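Long-range contacts in putative PLP-dependent aminotransferase (Bacillus cereus ATCC 10987, PDB 3JU7), which probably binds pyridoxal phosphate and acts as an aminotransferase of the DegT/DnrJ/EryC1 family, though its substrate is not established: residues Y103-I109 and S334-T340; M114-W120 and E147-L151; P84-F88 and Y136-G140; P92-I96 and L328-Y332; G78-P84 and E129-P135. All blocks are in the same frame, centred on the assembly; numbering follows the deposited sequence.

Contact 1: residues Y103-I109 and S334-T340; sequences YFIDISI and STDLTRT
One carboxylate, that of the buried Asp-106, takes four hydrogen bonds from the start of helix 338-346. Its chi1 of -146° lies between wells and its chi2 is 12°. OD1 of Asp-106 accepts from Thr-340 N at 2.9 Å and from Thr-340 (m) OG1 at 2.6 Å. OD2 of Asp-106 accepts from Arg-339 N at 3.1 Å and from Arg-339 NE at 3.0 Å, the latter a salt bridge. Arg-339 (m, t, m) also reaches Asp-115 with NH2. Segment 103-109 begins in strand 101-105, an outermost strand of the parallel sheet, and stays extended up to Ser-108. Segment 334-340 runs alongside, with CA atoms 4.2 Å apart at Phe-104 and Ser-334 and 4.8 Å apart at Asp-106 and Leu-337. A single beta bridge joins Phe-104 to Ser-334. Here Thr-335 N donates to Phe-104 O at 2.9 Å. Asp-106 N then donates to Thr-335 (p) OG1 at 3.2 Å. Just before Leu-337, the N-cap residue, Asp-336 forms an Asx turn, its OD1 accepting from Thr-338 N at 2.9 Å. One water links Asp-106 OD2 (2.6 Å) to Asp-336 OD1 (2.7 Å). Apolar contacts are Ile-105 CD1 to Thr-335 CG2 at 3.5 Å and Phe-104 CB to Leu-337 CD1 at 4.1 Å. The Asp-106 charge is thus met by first-turn amides, a hydroxyl and a guanidinium, which ties the helix start to segment 103-109.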
# COMPACT_ATOMS: atom_id res chain seq x y z
N TYR A 103 -5.33 22.79 -3.09
CA TYR A 103 -5.35 24.23 -3.38
C TYR A 103 -3.90 24.64 -3.65
O TYR A 103 -3.06 24.69 -2.72
CB TYR A 103 -5.91 25.01 -2.21
CG TYR A 103 -6.41 26.42 -2.54
CD1 TYR A 103 -5.58 27.38 -3.11
CD2 TYR A 103 -7.73 26.76 -2.29
CE1 TYR A 103 -6.04 28.66 -3.39
CE2 TYR A 103 -8.20 28.03 -2.57
CZ TYR A 103 -7.36 28.96 -3.12
OH TYR A 103 -7.89 30.20 -3.39
N PHE A 104 -3.58 24.92 -4.92
CA PHE A 104 -2.19 25.08 -5.29
C PHE A 104 -1.64 26.49 -5.02
O PHE A 104 -2.30 27.51 -5.31
CB PHE A 104 -1.98 24.71 -6.75
CG PHE A 104 -2.31 23.29 -7.10
CD1 PHE A 104 -1.57 22.24 -6.56
CD2 PHE A 104 -3.33 23.00 -7.98
CE1 PHE A 104 -1.86 20.93 -6.90
CE2 PHE A 104 -3.62 21.69 -8.31
CZ PHE A 104 -2.89 20.66 -7.77
N ILE A 105 -0.40 26.52 -4.49
CA ILE A 105 0.30 27.73 -4.07
C ILE A 105 1.58 27.84 -4.93
O ILE A 105 2.37 26.86 -5.04
CB ILE A 105 0.68 27.63 -2.55
CG1 ILE A 105 -0.55 27.26 -1.70
CG2 ILE A 105 1.44 28.91 -2.00
CD1 ILE A 105 -1.74 28.19 -1.80
N ASP A 106 1.83 29.04 -5.47
CA ASP A 106 3.04 29.29 -6.25
C ASP A 106 4.36 29.05 -5.48
O ASP A 106 4.39 29.08 -4.24
CB ASP A 106 3.05 30.72 -6.73
CG ASP A 106 3.70 30.87 -8.09
OD1 ASP A 106 3.94 29.83 -8.77
OD2 ASP A 106 3.91 32.04 -8.47
N ILE A 107 5.44 28.84 -6.23
CA ILE A 107 6.77 28.59 -5.63
C ILE A 107 7.70 29.81 -5.83
O ILE A 107 7.47 30.64 -6.68
CB ILE A 107 7.43 27.32 -6.26
CG1 ILE A 107 7.48 27.39 -7.81
CG2 ILE A 107 6.66 26.04 -5.88
CD1 ILE A 107 8.48 26.39 -8.44
N SER A 108 8.75 29.89 -5.01
CA SER A 108 9.83 30.81 -5.27
C SER A 108 10.61 30.39 -6.51
O SER A 108 10.82 29.22 -6.76
CB SER A 108 10.76 30.91 -4.06
OG SER A 108 10.05 31.54 -2.99
N ILE A 109 11.02 31.38 -7.30
CA ILE A 109 11.71 31.14 -8.56
C ILE A 109 13.10 30.55 -8.37
O ILE A 109 13.61 29.92 -9.28
CB ILE A 109 11.80 32.43 -9.40
CG1 ILE A 109 11.85 32.09 -10.90
CG2 ILE A 109 12.98 33.33 -8.92
CD1 ILE A 109 10.46 31.71 -11.53
N SER A 334 -6.25 27.59 -7.09
CA SER A 334 -4.87 27.95 -6.88
C SER A 334 -4.75 29.45 -6.72
O SER A 334 -5.66 30.19 -7.04
CB SER A 334 -4.01 27.53 -8.07
OG SER A 334 -4.37 28.28 -9.23
N THR A 335 -3.63 29.88 -6.17
CA THR A 335 -3.21 31.26 -6.22
C THR A 335 -2.76 31.43 -7.66
O THR A 335 -2.76 30.46 -8.42
CB THR A 335 -1.99 31.45 -5.35
OG1 THR A 335 -0.91 30.66 -5.91
CG2 THR A 335 -2.29 30.97 -3.91
N ASP A 336 -2.38 32.63 -8.05
CA ASP A 336 -1.63 32.84 -9.28
C ASP A 336 -0.40 31.94 -9.26
O ASP A 336 0.27 31.81 -8.22
CB ASP A 336 -1.18 34.30 -9.38
CG ASP A 336 -0.44 34.58 -10.68
OD1 ASP A 336 0.80 34.37 -10.75
OD2 ASP A 336 -1.11 35.05 -11.64
N LEU A 337 -0.10 31.32 -10.40
CA LEU A 337 0.98 30.33 -10.51
C LEU A 337 2.04 30.74 -11.55
O LEU A 337 2.72 29.90 -12.17
CB LEU A 337 0.37 28.94 -10.80
CG LEU A 337 -0.43 28.32 -9.64
CD1 LEU A 337 -1.03 26.98 -9.98
CD2 LEU A 337 0.48 28.18 -8.39
N THR A 338 2.26 32.04 -11.69
CA THR A 338 3.21 32.54 -12.71
C THR A 338 4.63 31.97 -12.58
O THR A 338 5.26 31.63 -13.57
CB THR A 338 3.27 34.07 -12.71
OG1 THR A 338 1.99 34.60 -13.09
CG2 THR A 338 4.35 34.55 -13.68
N ARG A 339 5.14 31.85 -11.36
CA ARG A 339 6.49 31.29 -11.19
C ARG A 339 6.55 29.79 -11.49
O ARG A 339 7.51 29.31 -12.13
CB ARG A 339 7.03 31.61 -9.81
CG ARG A 339 7.24 33.09 -9.64
CD ARG A 339 7.54 33.48 -8.22
NE ARG A 339 6.36 33.46 -7.34
CZ ARG A 339 6.40 33.72 -6.04
NH1 ARG A 339 7.55 34.02 -5.45
NH2 ARG A 339 5.31 33.68 -5.31
N THR A 340 5.52 29.05 -11.03
CA THR A 340 5.44 27.60 -11.28
C THR A 340 5.45 27.38 -12.79
O THR A 340 6.16 26.53 -13.29
CB THR A 340 4.16 26.96 -10.62
OG1 THR A 340 4.10 27.31 -9.22
CG2 THR A 340 4.18 25.43 -10.71
O HOH W 1 3.34 25.60 -7.24
O HOH W 2 2.90 34.38 -9.12
O HOH W 3 3.06 34.76 -6.45
O HOH W 4 10.32 34.04 -6.22

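Contact 2: residues M114-W120 and E147-L151; sequences MDKTVLW and EYEEL
Residues 116-120 and 147-151 are both helical, and their axes run nearly parallel, at 13°. Their closest approach is 12.3 Å. The nearest CA pairs are Lys-116 with Glu-147 at 7.9 Å and Trp-120 with Leu-151 at 9.1 Å. Asp-115 is the N-cap of helix 116-126. Its OD1 accepts weak capping bonds from Thr-117 N (2.8 Å) and Val-118 N (3.3 Å). The two helices flank strand 130-133 in sequence and pack on the same side of it: Leu-119 and Tyr-148 both touch Val-133. This is the layered alpha/beta arrangement of a PLP-dependent aminotransferase fold, with helices lying against a sheet. Tyr-148 (chi1 m) reaches across, with its OH 3.3 Å from CE of selenomethionine Met-114 and its CE1 3.6 Å from Leu-119 CD2. Leu-119 (t, p) also meets Leu-151, CD2 to CD1 at 4.2 Å. Trp-120 has an off-rotamer chi1 of -102°. Its six-membered ring takes a CH-pi contact from Leu-151 CD2, over the face, 4.1 Å from the centroid and 16° off the normal. The ring edge faces Glu-147 O, 3.2 Å from Trp-120 CH2. At the solvent side, Lys-116 CD lies 3.6 Å from Glu-147 CB.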
# COMPACT_ATOMS: atom_id res chain seq x y z
N MSE A 114 7.34 26.09 -2.01
CA MSE A 114 6.13 26.87 -1.79
C MSE A 114 6.56 28.21 -1.17
O MSE A 114 7.35 28.24 -0.21
CB MSE A 114 5.13 26.05 -0.94
CG MSE A 114 3.80 26.70 -0.78
SE MSE A 114 2.41 25.50 -0.33
CE MSE A 114 3.38 24.65 1.18
N ASP A 115 6.10 29.31 -1.76
CA ASP A 115 6.43 30.65 -1.27
C ASP A 115 5.63 30.95 -0.01
O ASP A 115 4.41 31.10 -0.05
CB ASP A 115 6.11 31.68 -2.36
CG ASP A 115 6.25 33.12 -1.88
OD1 ASP A 115 6.20 33.36 -0.65
OD2 ASP A 115 6.36 34.02 -2.73
N LYS A 116 6.33 31.07 1.12
CA LYS A 116 5.69 31.15 2.43
C LYS A 116 4.81 32.39 2.60
O LYS A 116 3.79 32.34 3.25
CB LYS A 116 6.73 30.98 3.56
CG LYS A 116 7.07 29.45 3.79
CD LYS A 116 8.32 29.14 4.63
CE LYS A 116 9.60 29.33 3.82
NZ LYS A 116 10.78 28.66 4.45
N THR A 117 5.19 33.48 1.96
CA THR A 117 4.40 34.69 1.98
C THR A 117 3.05 34.45 1.36
O THR A 117 2.02 34.83 1.92
CB THR A 117 5.10 35.79 1.20
OG1 THR A 117 6.31 36.10 1.87
CG2 THR A 117 4.27 37.03 1.13
N VAL A 118 3.05 33.81 0.20
CA VAL A 118 1.81 33.55 -0.50
C VAL A 118 0.99 32.51 0.28
O VAL A 118 -0.22 32.64 0.39
CB VAL A 118 2.10 33.14 -1.97
CG1 VAL A 118 0.82 32.63 -2.65
CG2 VAL A 118 2.73 34.37 -2.74
N LEU A 119 1.66 31.53 0.89
CA LEU A 119 0.98 30.50 1.66
C LEU A 119 0.25 31.13 2.88
O LEU A 119 -0.95 30.87 3.10
CB LEU A 119 1.98 29.41 2.11
CG LEU A 119 1.52 28.40 3.17
CD1 LEU A 119 0.26 27.62 2.80
CD2 LEU A 119 2.64 27.42 3.51
N TRP A 120 0.96 31.99 3.63
CA TRP A 120 0.41 32.70 4.81
C TRP A 120 -0.80 33.55 4.46
O TRP A 120 -1.82 33.54 5.14
CB TRP A 120 1.48 33.63 5.41
CG TRP A 120 2.17 33.15 6.64
CD1 TRP A 120 2.24 33.80 7.84
CD2 TRP A 120 2.89 31.92 6.81
NE1 TRP A 120 2.97 33.06 8.74
CE2 TRP A 120 3.38 31.90 8.13
CE3 TRP A 120 3.16 30.84 5.97
CZ2 TRP A 120 4.13 30.84 8.63
CZ3 TRP A 120 3.91 29.79 6.46
CH2 TRP A 120 4.38 29.79 7.78
N GLU A 147 9.23 27.92 9.72
CA GLU A 147 7.95 28.57 9.54
C GLU A 147 6.82 27.55 9.58
O GLU A 147 5.71 27.87 10.00
CB GLU A 147 7.91 29.35 8.21
CG GLU A 147 9.09 30.36 7.97
CD GLU A 147 9.01 31.63 8.83
OE1 GLU A 147 9.09 31.52 10.08
OE2 GLU A 147 8.90 32.74 8.25
N TYR A 148 7.11 26.33 9.15
CA TYR A 148 6.12 25.24 9.18
C TYR A 148 5.89 24.77 10.61
O TYR A 148 4.76 24.42 11.01
CB TYR A 148 6.55 24.08 8.25
CG TYR A 148 6.40 24.50 6.78
CD1 TYR A 148 5.14 24.65 6.20
CD2 TYR A 148 7.51 24.79 6.01
CE1 TYR A 148 5.00 25.07 4.87
CE2 TYR A 148 7.38 25.21 4.67
CZ TYR A 148 6.15 25.34 4.12
OH TYR A 148 6.04 25.78 2.83
N GLU A 149 6.96 24.80 11.39
CA GLU A 149 6.86 24.51 12.80
C GLU A 149 5.97 25.58 13.42
O GLU A 149 5.17 25.30 14.33
CB GLU A 149 8.26 24.47 13.42
CG GLU A 149 8.29 24.20 14.89
CD GLU A 149 8.08 22.74 15.26
OE1 GLU A 149 8.12 21.85 14.39
OE2 GLU A 149 7.89 22.48 16.47
N GLU A 150 6.06 26.80 12.89
CA GLU A 150 5.29 27.90 13.43
C GLU A 150 3.81 27.69 13.20
O GLU A 150 2.98 27.95 14.10
CB GLU A 150 5.74 29.26 12.84
CG GLU A 150 5.36 30.42 13.71
CD GLU A 150 5.99 30.33 15.11
OE1 GLU A 150 7.22 30.04 15.20
OE2 GLU A 150 5.25 30.51 16.11
N LEU A 151 3.49 27.21 11.99
CA LEU A 151 2.11 26.86 11.61
C LEU A 151 1.57 25.81 12.53
O LEU A 151 0.42 25.90 13.00
CB LEU A 151 2.02 26.39 10.15
CG LEU A 151 2.05 27.43 9.03
CD1 LEU A 151 1.95 26.76 7.64
CD2 LEU A 151 0.92 28.51 9.22

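Contact 3: residues P84-F88 and Y136-G140; sequences PSFTF and YATFG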
# COMPACT_ATOMS: atom_id res chain seq x y z
N PRO A 84 2.20 22.93 -3.12
CA PRO A 84 2.65 23.38 -4.42
C PRO A 84 2.04 22.55 -5.55
O PRO A 84 1.66 21.39 -5.32
CB PRO A 84 4.15 23.13 -4.36
CG PRO A 84 4.27 21.96 -3.41
CD PRO A 84 3.28 22.30 -2.33
N SER A 85 1.93 23.15 -6.74
CA SER A 85 1.63 22.42 -7.98
C SER A 85 2.90 21.71 -8.44
O SER A 85 2.86 20.58 -8.97
CB SER A 85 1.17 23.40 -9.07
OG SER A 85 1.04 22.76 -10.32
N PHE A 86 4.03 22.36 -8.21
CA PHE A 86 5.32 21.83 -8.65
C PHE A 86 5.75 20.71 -7.71
O PHE A 86 6.57 20.90 -6.81
CB PHE A 86 6.34 22.96 -8.72
CG PHE A 86 7.65 22.59 -9.38
CD1 PHE A 86 7.76 22.58 -10.76
CD2 PHE A 86 8.77 22.29 -8.61
CE1 PHE A 86 8.97 22.26 -11.38
CE2 PHE A 86 10.00 21.98 -9.22
CZ PHE A 86 10.09 21.95 -10.62
N THR A 87 5.15 19.54 -7.90
CA THR A 87 5.44 18.36 -7.08
C THR A 87 5.05 17.12 -7.89
O THR A 87 4.49 17.24 -8.97
CB THR A 87 4.67 18.39 -5.73
OG1 THR A 87 5.10 17.30 -4.89
CG2 THR A 87 3.13 18.30 -5.97
N PHE A 88 5.37 15.94 -7.38
CA PHE A 88 5.00 14.69 -8.02
C PHE A 88 3.49 14.46 -7.75
O PHE A 88 2.98 14.89 -6.73
CB PHE A 88 5.84 13.56 -7.47
CG PHE A 88 5.65 12.23 -8.18
CD1 PHE A 88 6.08 12.06 -9.48
CD2 PHE A 88 5.16 11.13 -7.50
CE1 PHE A 88 5.92 10.87 -10.13
CE2 PHE A 88 5.02 9.93 -8.14
CZ PHE A 88 5.41 9.80 -9.48
N TYR A 136 6.37 20.42 -0.19
CA TYR A 136 7.31 19.44 -0.75
C TYR A 136 8.76 19.95 -0.68
O TYR A 136 9.05 21.04 -1.12
CB TYR A 136 6.89 19.16 -2.18
CG TYR A 136 7.89 18.45 -3.04
CD1 TYR A 136 8.58 17.35 -2.59
CD2 TYR A 136 8.10 18.86 -4.35
CE1 TYR A 136 9.49 16.69 -3.42
CE2 TYR A 136 9.00 18.21 -5.18
CZ TYR A 136 9.70 17.14 -4.72
OH TYR A 136 10.64 16.52 -5.55
N ALA A 137 9.66 19.16 -0.11
CA ALA A 137 11.06 19.56 -0.00
C ALA A 137 11.72 19.24 -1.36
O ALA A 137 12.49 18.28 -1.52
CB ALA A 137 11.73 18.83 1.15
N THR A 138 11.41 20.10 -2.32
CA THR A 138 11.71 19.89 -3.73
C THR A 138 13.10 19.34 -3.99
O THR A 138 14.10 19.91 -3.54
CB THR A 138 11.55 21.23 -4.51
OG1 THR A 138 10.26 21.77 -4.20
CG2 THR A 138 11.72 21.07 -6.01
N PHE A 139 13.10 18.22 -4.72
CA PHE A 139 14.30 17.54 -5.21
C PHE A 139 15.28 17.11 -4.10
O PHE A 139 16.49 17.12 -4.29
CB PHE A 139 14.99 18.37 -6.29
CG PHE A 139 14.07 18.78 -7.47
CD1 PHE A 139 13.16 17.91 -8.02
CD2 PHE A 139 14.21 20.02 -8.06
CE1 PHE A 139 12.37 18.28 -9.11
CE2 PHE A 139 13.45 20.39 -9.14
CZ PHE A 139 12.52 19.52 -9.66
N GLY A 140 14.74 16.72 -2.96
CA GLY A 140 15.55 16.13 -1.87
C GLY A 140 16.44 17.17 -1.22
O GLY A 140 17.56 16.92 -0.86
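Tyr-136 and Phe-86 bury the largest areas here. They lie on the loops that follow parallel strands 80-84 and 130-133 and lead to helices 90-97 and 146-153. The Tyr-136 ring lies beside the turn at Phe-86 and Thr-87. Thr-87 OG1 sits over one face of that ring, 3.4 Å from Tyr-136 CD2. Phe-86 O approaches the ring edge, 3.5 Å from Tyr-136 CD2. At the base of the side chain, Tyr-136 CB meets Pro-84 CG at 4.0 Å. Phe-86, at the centre of an inverse gamma turn, sends its ring (chi1 t) to the other loop. Its CE2 lies 3.5 Å from Phe-139 CZ and 3.8 Å from Thr-138 CG2. The Phe-86 and Phe-139 rings form an oblique pair, centroids 5.6 Å apart, planes at 80°. Phe-319 packs edge-to-face on Phe-86. The loops thus meet by van der Waals packing, with two oxygens against the Tyr-136 ring. Tyr-136 OH, Thr-87 OG1 and Thr-138 OG1 find hydrogen bonds elsewhere, at Phe-139 N, Thr-91 and Trp-112.

Contact 4: residues P92-I96 and L328-Y332; sequences PLAAI and LFRNY
This is an apolar contact at the subunit interface, between helix 90-97 and a loop ahead of helix 338-346, its centre about 18 Å from the centre of the chain. Residues 92-96 form regular helix, with Ile-96 N bonded to Pro-92 O at 3.0 Å. The loop makes a type I beta turn from Phe-329 to Tyr-332, closed by a weak bond from Tyr-332 N to Phe-329 O at 3.3 Å. The nearest CA atoms are those of Pro-92 and Phe-329, 8.1 Å apart. The Phe-329 ring (chi1 m, chi2 -70°) is central. Pro-92 CG stands over its face in a CH-pi contact, 3.9 Å from the centroid and 22° off the normal. At its edge, Leu-93 (m, t) CD2 is 3.8 Å from Phe-329 CZ and Ile-96 CD1 is 3.7 Å from Phe-329 CE1. In the fold, helix 90-97 is the connection of a beta-alpha-beta crossover from strand 80-84 to strand 101-105, and the turn packs against its flank, near Pro-102 of strand 101-105. Leu-328 (t, p) adds CD2 at 3.5 Å from Leu-93 CD2. Ile-96 (m, t) sends CD1 to Tyr-332 (chi1 m), 3.4 Å from its OH and 3.7 Å from its CE2. Cys-226 of the second subunit packs on Leu-328 and Phe-329, and Met-229 of that subunit packs on Ile-96.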
# COMPACT_ATOMS: atom_id res chain seq x y z
N PRO A 92 -0.90 15.59 -4.52
CA PRO A 92 -2.34 15.90 -4.53
C PRO A 92 -3.25 14.65 -4.49
O PRO A 92 -4.36 14.70 -3.92
CB PRO A 92 -2.52 16.70 -5.85
CG PRO A 92 -1.31 16.33 -6.72
CD PRO A 92 -0.20 16.07 -5.72
N LEU A 93 -2.83 13.55 -5.10
CA LEU A 93 -3.62 12.31 -5.03
C LEU A 93 -3.84 11.89 -3.59
O LEU A 93 -4.95 11.48 -3.21
CB LEU A 93 -2.96 11.18 -5.81
CG LEU A 93 -2.99 11.39 -7.33
CD1 LEU A 93 -2.07 10.37 -7.95
CD2 LEU A 93 -4.43 11.40 -7.94
N ALA A 94 -2.78 11.98 -2.79
CA ALA A 94 -2.90 11.61 -1.38
C ALA A 94 -4.01 12.46 -0.72
O ALA A 94 -4.83 11.90 0.03
CB ALA A 94 -1.59 11.78 -0.69
N ALA A 95 -4.10 13.76 -1.06
CA ALA A 95 -5.07 14.66 -0.43
C ALA A 95 -6.51 14.31 -0.85
O ALA A 95 -7.44 14.29 -0.03
CB ALA A 95 -4.76 16.15 -0.75
N ILE A 96 -6.66 14.06 -2.15
CA ILE A 96 -7.94 13.75 -2.74
C ILE A 96 -8.50 12.45 -2.12
O ILE A 96 -9.68 12.37 -1.87
CB ILE A 96 -7.80 13.59 -4.30
CG1 ILE A 96 -7.43 14.91 -4.94
CG2 ILE A 96 -9.07 13.08 -4.89
CD1 ILE A 96 -7.04 14.82 -6.45
N LEU A 328 -5.84 15.55 -14.37
CA LEU A 328 -6.68 15.29 -13.19
C LEU A 328 -6.84 16.49 -12.29
O LEU A 328 -7.81 16.59 -11.57
CB LEU A 328 -6.17 14.11 -12.39
CG LEU A 328 -7.23 13.45 -11.51
CD1 LEU A 328 -8.17 12.62 -12.37
CD2 LEU A 328 -6.52 12.60 -10.41
N PHE A 329 -5.90 17.42 -12.30
CA PHE A 329 -5.87 18.48 -11.31
C PHE A 329 -6.15 19.87 -11.84
O PHE A 329 -5.99 20.84 -11.12
CB PHE A 329 -4.49 18.49 -10.66
CG PHE A 329 -4.00 17.13 -10.25
CD1 PHE A 329 -4.60 16.48 -9.19
CD2 PHE A 329 -2.94 16.53 -10.90
CE1 PHE A 329 -4.15 15.28 -8.77
CE2 PHE A 329 -2.46 15.30 -10.48
CZ PHE A 329 -3.09 14.64 -9.45
N ARG A 330 -6.53 19.98 -13.10
CA ARG A 330 -6.66 21.29 -13.77
C ARG A 330 -7.67 22.21 -13.15
O ARG A 330 -7.59 23.38 -13.30
CB ARG A 330 -7.22 21.12 -15.17
CG ARG A 330 -6.27 20.65 -16.19
CD ARG A 330 -7.12 20.19 -17.36
NE ARG A 330 -6.36 19.85 -18.56
CZ ARG A 330 -6.89 19.18 -19.59
NH1 ARG A 330 -8.17 18.79 -19.57
NH2 ARG A 330 -6.14 18.91 -20.65
N ASN A 331 -8.72 21.65 -12.57
CA ASN A 331 -9.80 22.46 -12.08
C ASN A 331 -9.74 22.75 -10.59
O ASN A 331 -10.64 23.37 -10.11
CB ASN A 331 -11.12 21.81 -12.48
CG ASN A 331 -11.33 21.82 -14.00
OD1 ASN A 331 -10.69 22.58 -14.73
ND2 ASN A 331 -12.22 20.95 -14.48
N TYR A 332 -8.70 22.34 -9.88
CA TYR A 332 -8.58 22.70 -8.48
C TYR A 332 -8.15 24.15 -8.36
O TYR A 332 -7.42 24.67 -9.22
CB TYR A 332 -7.61 21.79 -7.75
CG TYR A 332 -8.17 20.41 -7.57
CD1 TYR A 332 -9.28 20.20 -6.76
CD2 TYR A 332 -7.60 19.31 -8.20
CE1 TYR A 332 -9.80 18.95 -6.59
CE2 TYR A 332 -8.13 18.04 -8.03
CZ TYR A 332 -9.23 17.87 -7.22
OH TYR A 332 -9.80 16.63 -7.04

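Contact 5: residues G78-P84 and E129-P135; sequences GKYALMP and EVAIVVP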
# COMPACT_ATOMS: atom_id res chain seq x y z
N GLY A 78 -11.97 21.35 7.67
CA GLY A 78 -11.32 21.94 6.49
C GLY A 78 -11.62 21.20 5.19
O GLY A 78 -11.97 20.02 5.18
N LYS A 79 -11.47 21.92 4.09
CA LYS A 79 -11.80 21.45 2.77
C LYS A 79 -10.54 21.31 1.88
O LYS A 79 -10.49 20.50 0.96
CB LYS A 79 -12.75 22.48 2.16
CG LYS A 79 -12.98 22.34 0.67
CD LYS A 79 -14.06 23.27 0.19
CE LYS A 79 -14.49 22.90 -1.23
NZ LYS A 79 -15.52 23.82 -1.80
N TYR A 80 -9.53 22.10 2.14
CA TYR A 80 -8.38 22.20 1.23
C TYR A 80 -7.05 21.72 1.84
O TYR A 80 -6.79 21.90 3.04
CB TYR A 80 -8.20 23.66 0.83
CG TYR A 80 -9.37 24.28 0.13
CD1 TYR A 80 -9.76 23.83 -1.13
CD2 TYR A 80 -10.08 25.32 0.69
CE1 TYR A 80 -10.80 24.41 -1.79
CE2 TYR A 80 -11.15 25.88 0.05
CZ TYR A 80 -11.50 25.43 -1.21
OH TYR A 80 -12.56 25.97 -1.90
N ALA A 81 -6.22 21.14 0.99
CA ALA A 81 -4.82 20.84 1.32
C ALA A 81 -3.97 21.85 0.53
O ALA A 81 -3.95 21.79 -0.71
CB ALA A 81 -4.44 19.40 0.93
N LEU A 82 -3.33 22.80 1.21
CA LEU A 82 -2.52 23.83 0.52
C LEU A 82 -1.14 23.20 0.22
O LEU A 82 -0.46 22.71 1.13
CB LEU A 82 -2.37 25.09 1.37
CG LEU A 82 -3.52 26.08 1.39
CD1 LEU A 82 -4.89 25.38 1.53
CD2 LEU A 82 -3.25 27.09 2.49
N MSE A 83 -0.78 23.16 -1.05
CA MSE A 83 0.46 22.52 -1.48
C MSE A 83 0.95 23.17 -2.77
O MSE A 83 0.21 23.84 -3.46
CB MSE A 83 0.25 21.02 -1.72
CG MSE A 83 -0.82 20.76 -2.79
SE MSE A 83 -1.16 18.89 -3.18
CE MSE A 83 -1.80 18.30 -1.46
N PRO A 84 2.20 22.93 -3.12
CA PRO A 84 2.65 23.38 -4.42
C PRO A 84 2.04 22.55 -5.55
O PRO A 84 1.66 21.39 -5.32
CB PRO A 84 4.15 23.13 -4.36
CG PRO A 84 4.27 21.96 -3.41
CD PRO A 84 3.28 22.30 -2.33
N GLU A 129 -11.37 26.86 6.35
CA GLU A 129 -11.39 26.00 5.17
C GLU A 129 -10.04 25.30 4.94
O GLU A 129 -9.98 24.29 4.23
CB GLU A 129 -11.86 26.76 3.93
CG GLU A 129 -13.35 27.05 3.94
CD GLU A 129 -13.84 27.65 2.61
OE1 GLU A 129 -13.28 28.68 2.18
OE2 GLU A 129 -14.77 27.09 1.99
N VAL A 130 -8.97 25.78 5.57
CA VAL A 130 -7.70 25.08 5.46
C VAL A 130 -7.77 23.82 6.31
O VAL A 130 -8.05 23.89 7.50
CB VAL A 130 -6.54 25.95 5.89
CG1 VAL A 130 -5.27 25.19 5.71
CG2 VAL A 130 -6.53 27.22 5.04
N ALA A 131 -7.60 22.65 5.68
CA ALA A 131 -7.59 21.41 6.43
C ALA A 131 -6.17 21.03 6.79
O ALA A 131 -5.94 20.40 7.83
CB ALA A 131 -8.24 20.29 5.64
N ILE A 132 -5.24 21.35 5.89
CA ILE A 132 -3.84 20.93 6.04
C ILE A 132 -2.93 21.66 5.05
O ILE A 132 -3.37 22.16 4.02
CB ILE A 132 -3.72 19.39 5.87
CG1 ILE A 132 -2.42 18.85 6.48
CG2 ILE A 132 -4.01 18.96 4.43
CD1 ILE A 132 -2.48 17.38 6.80
N VAL A 133 -1.66 21.73 5.40
CA VAL A 133 -0.63 22.28 4.55
C VAL A 133 0.39 21.17 4.29
O VAL A 133 0.86 20.52 5.22
CB VAL A 133 0.06 23.51 5.23
CG1 VAL A 133 1.29 23.92 4.46
CG2 VAL A 133 -0.96 24.68 5.41
N VAL A 134 0.74 20.98 3.02
CA VAL A 134 1.60 19.87 2.62
C VAL A 134 2.69 20.42 1.70
O VAL A 134 2.55 20.41 0.47
CB VAL A 134 0.77 18.76 1.92
CG1 VAL A 134 1.62 17.50 1.61
CG2 VAL A 134 -0.45 18.41 2.78
N PRO A 135 3.78 20.92 2.29
CA PRO A 135 4.88 21.37 1.45
C PRO A 135 5.69 20.19 0.93
O PRO A 135 5.66 19.08 1.53
CB PRO A 135 5.73 22.23 2.41
CG PRO A 135 5.44 21.68 3.74
CD PRO A 135 4.07 21.11 3.73
O HOH W 5 -13.51 28.55 -0.55
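Six backbone hydrogen bonds join these parallel segments. Glu-129 O accepts from both Lys-79 N (2.8 Å) and Tyr-80 N (3.1 Å). Tyr-80 O accepts from Ala-131 N (2.9 Å) and Ile-132 N (3.3 Å). Past this the pattern is regular: Leu-82 N donates to Ile-132 O at 2.9 Å, and Val-134 N to Leu-82 O at 2.8 Å. The doubled bonds accompany a beta bulge: the register slips by one between Tyr-80 and Ala-81. One water joins Tyr-80 OH (3.1 Å) and Glu-129 OE1 (2.7 Å). Gly-78 packs tightly, its CA 3.8 Å from Ala-131 CA; a CB there would clash. On one face, Leu-82 CD2 lies 4.2 Å from Val-130 CG2. On the other, Ala-81 CB meets Ile-132 CG2 at 3.6 Å. Strand 80-84 is central in the three-stranded parallel sheet of this alpha/beta fold, with 101-105 on its other edge. Main-chain bonds set the register; apolar side chains on both faces meet helices, Leu-82 and Val-133 helix 116-126, Ala-81 and Met-83 helix 90-97.

Contacts 1 and 5 belong to the same three-stranded sheet: contact 5 pairs central strand 80-84 with 130-133, and contact 1 adds a loop and helix start to outermost strand 101-105. Both are rich in hydrogen bonds, but contact 5 relies on backbone and contact 1 on a charged side chain. Contacts 2 and 4 are apolar and involve helices on different faces of that sheet; their nearest atoms are about 11 Å apart. Contact 4 alone has several residues in reach of the second subunit. Contacts 3 and 5 are buried and share Pro-84; contact 3 is the most central. Contacts 1, 2 and 4 are partly buried. The Arg-339 to Asp-115 salt bridge (NH2 to OD2, 2.8 Å) joins contacts 1 and 2.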